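Local coordinates for protein ADP-dependent (S)-NAD(P)H-hydrate dehydratase (Enterococcus faecalis, PDB 2R3B) that probably catalyses the ADP-dependent dehydration of the S-form of NAD(P)HX, a hydrated and damaged form of NAD(P)H, and so helps to repair it, at residues L144-D147 with G148-T152; V259-H262 with S263-D267. One frame throughout, in Å; residues are numbered along the deposited sequence. Where two conformers were deposited one is given.

Contact 1 of 2, residues L144-D147 with G148-T152; sequences LIID and GSAIT
I146 of strand 143-147 meets A150 in the first turn of helix 149-156. The methyl CG2 of I146 lies 3.8 Å from CB of A150 and reaches 3.6 Å from the carbonyl carbon C of A150, so this branch rests on the first turn of the helix. It does so because CG2 stands anti to the backbone N of I146, with chi1 near -59° putting the longer branch beside that N. I151 comes alongside, its CG1 4.0 Å from I146 CG2. The same CG1 lies 3.4 Å from I146 O, while CD1 of I151 follows that carbonyl at 3.6 Å.

The turn itself is tied by A150 N, which donates to D147 O at 3.0 Å. This bond spans an i to i+3 step, and its N-H is bent, at 138°. Next to it, I151 N bonds to O of G148, the N-cap residue, at 2.9 Å. G148 has a positive phi, which lets the chain swing from strand into helix.

The polar ends are placed by a second shell. The side chain of D147 leaves the backbone away from the helix, and its OD1 is hydrogen-bonded to T170 OG1; the side chain also comes near D235, predicted to bind (6S)-NADPHX. S149 OG is held by the carbonyl of G122, another predicted substrate residue, consistent with this turn lying beside the substrate site.

In the fold the turn is the strand-to-helix junction of the beta-alpha-beta unit made of strand 143-147, helix 149-156 and strand 167-170. Strand 143-147 runs in the sheet between strands 114-117 and 167-170, and helix 233-247 packs against I145 and D147.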
loop_
_atom_site.group_PDB
_atom_site.type_symbol
_atom_site.label_atom_id
_atom_site.label_comp_id
_atom_site.label_asym_id
_atom_site.label_seq_id
_atom_site.Cartn_x
_atom_site.Cartn_y
_atom_site.Cartn_z
ATOM N N LEU B 144 -25.141 -7.349 -17.141
ATOM C CA LEU B 144 -23.878 -7.752 -17.720
ATOM C C LEU B 144 -23.282 -6.538 -18.422
ATOM O O LEU B 144 -23.841 -6.080 -19.427
ATOM C CB LEU B 144 -24.080 -8.890 -18.728
ATOM C CG LEU B 144 -22.876 -9.334 -19.558
ATOM C CD1 LEU B 144 -21.702 -9.732 -18.651
ATOM C CD2 LEU B 144 -23.213 -10.495 -20.497
ATOM N N ILE B 145 -22.152 -6.036 -17.924
ATOM C CA ILE B 145 -21.466 -4.878 -18.509
ATOM C C ILE B 145 -20.267 -5.396 -19.282
ATOM O O ILE B 145 -19.434 -6.111 -18.735
ATOM C CB ILE B 145 -21.007 -3.901 -17.438
ATOM C CG1 ILE B 145 -22.177 -3.530 -16.522
ATOM C CG2 ILE B 145 -20.326 -2.664 -18.098
ATOM C CD1 ILE B 145 -21.705 -3.056 -15.147
ATOM N N ILE B 146 -20.213 -5.083 -20.570
ATOM C CA ILE B 146 -19.158 -5.558 -21.475
ATOM C C ILE B 146 -18.353 -4.329 -21.858
ATOM O O ILE B 146 -18.867 -3.413 -22.480
ATOM C CB ILE B 146 -19.761 -6.226 -22.713
ATOM C CG1 ILE B 146 -20.644 -7.409 -22.282
ATOM C CG2 ILE B 146 -18.657 -6.701 -23.705
ATOM C CD1 ILE B 146 -21.374 -8.120 -23.447
ATOM N N ASP B 147 -17.080 -4.342 -21.486
ATOM C CA ASP B 147 -16.217 -3.172 -21.493
ATOM C C ASP B 147 -14.918 -3.512 -22.211
ATOM O O ASP B 147 -14.510 -4.668 -22.273
ATOM C CB ASP B 147 -15.937 -2.790 -20.036
ATOM C CG ASP B 147 -15.035 -1.585 -19.890
ATOM O OD1 ASP B 147 -15.378 -0.509 -20.435
ATOM O OD2 ASP B 147 -13.972 -1.712 -19.223
ATOM N N GLY B 148 -14.262 -2.510 -22.775
ATOM C CA GLY B 148 -12.868 -2.659 -23.234
ATOM C C GLY B 148 -12.678 -3.736 -24.281
ATOM O O GLY B 148 -13.500 -3.897 -25.181
ATOM N N SER B 149 -11.662 -4.561 -24.075
ATOM C CA SER B 149 -11.378 -5.653 -24.992
ATOM C C SER B 149 -12.463 -6.715 -25.081
ATOM O O SER B 149 -12.499 -7.455 -26.069
ATOM C CB SER B 149 -10.024 -6.308 -24.624
ATOM O OG SER B 149 -10.114 -7.075 -23.433
ATOM N N ALA B 150 -13.374 -6.788 -24.103
ATOM C CA ALA B 150 -14.477 -7.721 -24.162
ATOM C C ALA B 150 -15.455 -7.269 -25.280
ATOM O O ALA B 150 -16.100 -8.095 -25.913
ATOM C CB ALA B 150 -15.185 -7.855 -22.801
ATOM N N ILE B 151 -15.515 -5.971 -25.553
ATOM C CA ILE B 151 -16.351 -5.473 -26.663
ATOM C C ILE B 151 -15.735 -5.926 -28.000
ATOM O O ILE B 151 -16.434 -6.432 -28.890
ATOM C CB ILE B 151 -16.473 -3.940 -26.661
ATOM C CG1 ILE B 151 -17.068 -3.444 -25.339
ATOM C CG2 ILE B 151 -17.392 -3.457 -27.839
ATOM C CD1 ILE B 151 -17.066 -1.942 -25.174
ATOM N N THR B 152 -14.432 -5.752 -28.124
ATOM C CA THR B 152 -13.705 -6.193 -29.307
ATOM C C THR B 152 -13.858 -7.685 -29.538
ATOM O O THR B 152 -14.134 -8.118 -30.663
ATOM C CB THR B 152 -12.240 -5.829 -29.205
ATOM O OG1 THR B 152 -12.116 -4.411 -29.109
ATOM C CG2 THR B 152 -11.440 -6.314 -30.432
#

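Contact 2 of 2, residues V259-H262 with S263-D267; sequences VYLH and SLIGD
The phenol ring of Y260 meets L264, one turn further along the helix, at a slant: methyl CD2 of L264 approaches it obliquely, 4.2 Å from CE2. The Y260 side chain also packs on K25, I27 and L28 of helix 25-31 and on N221 and T222. The imidazole of H262 leaves the helix with CG anti to the backbone N (chi1 174°), which carries it toward helix 233-247, where NE2 makes a weak hydrogen bond with T233 O. The H262 side chain touches M228, L237 and I240, and G234, a predicted AMP-binding residue, is close by.

These residues form two successive turns of helix 252-269 in the ribokinase-like fold, joined by bonds four residues apart. L264 N donates to Y260 O at 2.9 Å, I265 N to L261 O at 3.0 Å, and G266 N to H262 O at 3.1 Å.

In the conformer given, S263 OG also donates to Y260 O, at 3.0 Å and from 37° out of the carbonyl plane. OG can turn back to it because it sits between its own N and carbonyl carbon, and it is hydrogen-bonded to N221 ND2 as well. With a second conformer of S263 deposited, this grip is probably not permanent.

On another face of the helix, L261 CG packs at 3.8 Å against CD1 of I265, the two side chains crossing at an angle, and L285 of helix 278-292 touches both.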
loop_
_atom_site.group_PDB
_atom_site.type_symbol
_atom_site.label_atom_id
_atom_site.label_comp_id
_atom_site.label_asym_id
_atom_site.label_seq_id
_atom_site.Cartn_x
_atom_site.Cartn_y
_atom_site.Cartn_z
ATOM N N VAL B 259 -22.328 7.480 -14.622
ATOM C CA VAL B 259 -21.547 8.235 -15.608
ATOM C C VAL B 259 -21.404 9.686 -15.172
ATOM O O VAL B 259 -20.319 10.269 -15.249
ATOM C CB VAL B 259 -22.233 8.131 -16.996
ATOM C CG1 VAL B 259 -21.642 9.149 -18.041
ATOM C CG2 VAL B 259 -22.156 6.704 -17.501
ATOM N N TYR B 260 -22.491 10.286 -14.684
ATOM C CA TYR B 260 -22.439 11.663 -14.232
ATOM C C TYR B 260 -21.533 11.860 -13.020
ATOM O O TYR B 260 -20.749 12.816 -12.953
ATOM C CB TYR B 260 -23.862 12.183 -13.888
ATOM C CG TYR B 260 -23.829 13.669 -13.574
ATOM C CD1 TYR B 260 -23.689 14.619 -14.608
ATOM C CD2 TYR B 260 -23.844 14.125 -12.273
ATOM C CE1 TYR B 260 -23.609 15.979 -14.322
ATOM C CE2 TYR B 260 -23.762 15.493 -11.989
ATOM C CZ TYR B 260 -23.650 16.398 -13.015
ATOM O OH TYR B 260 -23.577 17.747 -12.703
ATOM N N LEU B 261 -21.666 10.991 -12.027
ATOM C CA LEU B 261 -20.871 11.121 -10.812
ATOM C C LEU B 261 -19.398 10.979 -11.124
ATOM O O LEU B 261 -18.590 11.741 -10.611
ATOM C CB LEU B 261 -21.257 10.038 -9.786
ATOM C CG LEU B 261 -20.589 10.122 -8.417
ATOM C CD1 LEU B 261 -20.800 11.499 -7.805
ATOM C CD2 LEU B 261 -21.084 8.953 -7.507
ATOM N N HIS B 262 -19.042 9.998 -11.948
ATOM C CA HIS B 262 -17.642 9.807 -12.369
ATOM C C HIS B 262 -17.010 11.112 -12.903
ATOM O O HIS B 262 -15.935 11.489 -12.498
ATOM C CB HIS B 262 -17.609 8.689 -13.401
ATOM C CG HIS B 262 -16.291 8.436 -14.055
ATOM N ND1 HIS B 262 -16.038 8.802 -15.364
ATOM C CD2 HIS B 262 -15.195 7.750 -13.635
ATOM C CE1 HIS B 262 -14.824 8.401 -15.702
ATOM N NE2 HIS B 262 -14.291 7.761 -14.673
ATOM N N SER B 263 -17.715 11.779 -13.813
ATOM C CA SER B 263 -17.213 13.027 -14.390
ATOM C C SER B 263 -17.338 14.235 -13.444
ATOM O O SER B 263 -16.547 15.178 -13.554
ATOM C CB SER B 263 -17.899 13.292 -15.723
ATOM O OG SER B 263 -19.288 13.422 -15.552
ATOM N N LEU B 264 -18.317 14.249 -12.538
ATOM C CA LEU B 264 -18.452 15.338 -11.566
ATOM C C LEU B 264 -17.259 15.353 -10.648
ATOM O O LEU B 264 -16.625 16.377 -10.405
ATOM C CB LEU B 264 -19.727 15.200 -10.723
ATOM C CG LEU B 264 -19.946 16.209 -9.592
ATOM C CD1 LEU B 264 -20.199 17.596 -10.204
ATOM C CD2 LEU B 264 -21.103 15.800 -8.738
ATOM N N ILE B 265 -16.923 14.179 -10.140
ATOM C CA ILE B 265 -15.764 14.062 -9.256
ATOM C C ILE B 265 -14.482 14.395 -10.023
ATOM O O ILE B 265 -13.614 15.110 -9.523
ATOM C CB ILE B 265 -15.687 12.660 -8.615
ATOM C CG1 ILE B 265 -16.840 12.422 -7.649
ATOM C CG2 ILE B 265 -14.351 12.517 -7.842
ATOM C CD1 ILE B 265 -17.028 10.905 -7.292
ATOM N N GLY B 266 -14.346 13.872 -11.231
ATOM C CA GLY B 266 -13.138 14.089 -12.003
ATOM C C GLY B 266 -13.010 15.561 -12.347
ATOM O O GLY B 266 -11.930 16.095 -12.351
ATOM N N ASP B 267 -14.141 16.226 -12.617
ATOM C CA ASP B 267 -14.107 17.645 -12.957
ATOM C C ASP B 267 -13.698 18.467 -11.750
ATOM O O ASP B 267 -12.923 19.412 -11.884
ATOM C CB ASP B 267 -15.476 18.100 -13.456
ATOM C CG ASP B 267 -15.751 17.693 -14.888
ATOM O OD1 ASP B 267 -14.835 17.212 -15.607
ATOM O OD2 ASP B 267 -16.911 17.883 -15.335
#

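How the contacts relate
Contact 1 comes first along the chain and closes before contact 2 opens. Their centres are about 21 Å apart, their nearest atoms about 10 Å apart, and they lie on opposite sides of the chain's centre. Contact 1 belongs to strand 143-147 and the start of helix 149-156; contact 2 lies within helix 252-269. Helix 233-247 lies against both contacts, meeting D147 through A238. Near the start of that helix are the predicted nucleotide- and substrate-binding residues G234 and D235, so the two contacts, though they do not meet, probably border the same active-site region from different directions.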